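PDB 2WW8: CELL WALL surface anchor family protein from Streptococcus pneumoniae, which acts as the adhesin of the pneumococcal pilus, probably attaching the bacterium to host-cell surfaces. Local coordinates for residues Ile483-Pro486 against Ile487-Gly490. Numbering follows the deposited sequence.
Sequences IGDP and INGG
Ile483 turns its carbonyl oxygen toward Gly490, whose CA lies 2.9 Å from that O in a CA-H...O contact. Its aliphatic side chain leaves the turn to rest on Tyr491 and Trp493. At Gly484 the chain bends with a phi of 141°, suited to glycine; opposite Gly490, the absence of side chains lets the two CA atoms come within 4.0 Å. Asp485 then organises the turn. Its N donates to Gly489 O, while its own O receives a weak bond from Gly489 N. A chi1 of 67° tucks the short carboxylate back over the backbone, facing the amides that follow. Asp485 OD1 accepts from both Ile487 N, on the anti lone pair, and Asn488 N, from the syn side and tilted out of the carboxylate plane, at 2.7 Å in each case; Asp485 OD2 uses its syn lone pair for Asn488 ND2, at 3.1 Å. The carboxylate and amide planes stand 71° apart. Pro486 suits the first loop position, since its ring fixes phi near the value needed there and its nitrogen has no hydrogen to satisfy. Gly489 closes the loop at positive phi. Together these bonds form an Asx motif, beginning with an Asx turn, at the tip of a tight antiparallel beta-hairpin.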
# COMPACT_ATOMS: atom_id res chain seq x y z
N ILE A 483 -21.84 -65.87 -35.07
CA ILE A 483 -22.88 -66.53 -35.84
C ILE A 483 -22.92 -65.88 -37.25
O ILE A 483 -22.95 -64.66 -37.35
CB ILE A 483 -24.25 -66.41 -35.13
CG1 ILE A 483 -24.20 -67.13 -33.75
CG2 ILE A 483 -25.41 -66.93 -36.04
CD1 ILE A 483 -25.30 -66.69 -32.85
N GLY A 484 -22.82 -66.68 -38.29
CA GLY A 484 -22.95 -66.15 -39.63
C GLY A 484 -21.93 -66.89 -40.46
O GLY A 484 -21.67 -68.06 -40.17
N ASP A 485 -21.38 -66.24 -41.49
CA ASP A 485 -20.48 -66.91 -42.44
C ASP A 485 -19.56 -65.88 -43.14
O ASP A 485 -19.80 -64.65 -43.04
CB ASP A 485 -21.30 -67.71 -43.44
CG ASP A 485 -22.15 -66.82 -44.36
OD1 ASP A 485 -21.61 -66.02 -45.18
OD2 ASP A 485 -23.40 -66.93 -44.28
N PRO A 486 -18.51 -66.36 -43.84
CA PRO A 486 -17.57 -65.44 -44.49
C PRO A 486 -18.16 -64.60 -45.65
O PRO A 486 -17.56 -63.60 -46.06
CB PRO A 486 -16.48 -66.36 -45.05
CG PRO A 486 -16.66 -67.66 -44.34
CD PRO A 486 -18.14 -67.76 -44.10
N ILE A 487 -19.31 -64.98 -46.18
CA ILE A 487 -19.91 -64.24 -47.29
C ILE A 487 -20.81 -63.10 -46.82
O ILE A 487 -20.69 -61.98 -47.34
CB ILE A 487 -20.65 -65.20 -48.19
CG1 ILE A 487 -19.58 -65.95 -49.00
CG2 ILE A 487 -21.63 -64.44 -49.09
CD1 ILE A 487 -20.04 -67.10 -49.89
N ASN A 488 -21.67 -63.38 -45.84
CA ASN A 488 -22.68 -62.48 -45.29
C ASN A 488 -22.21 -61.81 -44.05
O ASN A 488 -22.83 -60.86 -43.58
CB ASN A 488 -23.96 -63.29 -45.04
CG ASN A 488 -24.53 -63.82 -46.34
OD1 ASN A 488 -24.84 -63.04 -47.27
ND2 ASN A 488 -24.69 -65.16 -46.44
N GLY A 489 -21.10 -62.27 -43.48
CA GLY A 489 -20.68 -61.74 -42.22
C GLY A 489 -21.62 -62.32 -41.18
O GLY A 489 -22.25 -63.34 -41.44
N GLY A 490 -21.71 -61.69 -40.01
CA GLY A 490 -22.52 -62.21 -38.91
C GLY A 490 -22.58 -61.28 -37.71
O GLY A 490 -22.57 -60.05 -37.86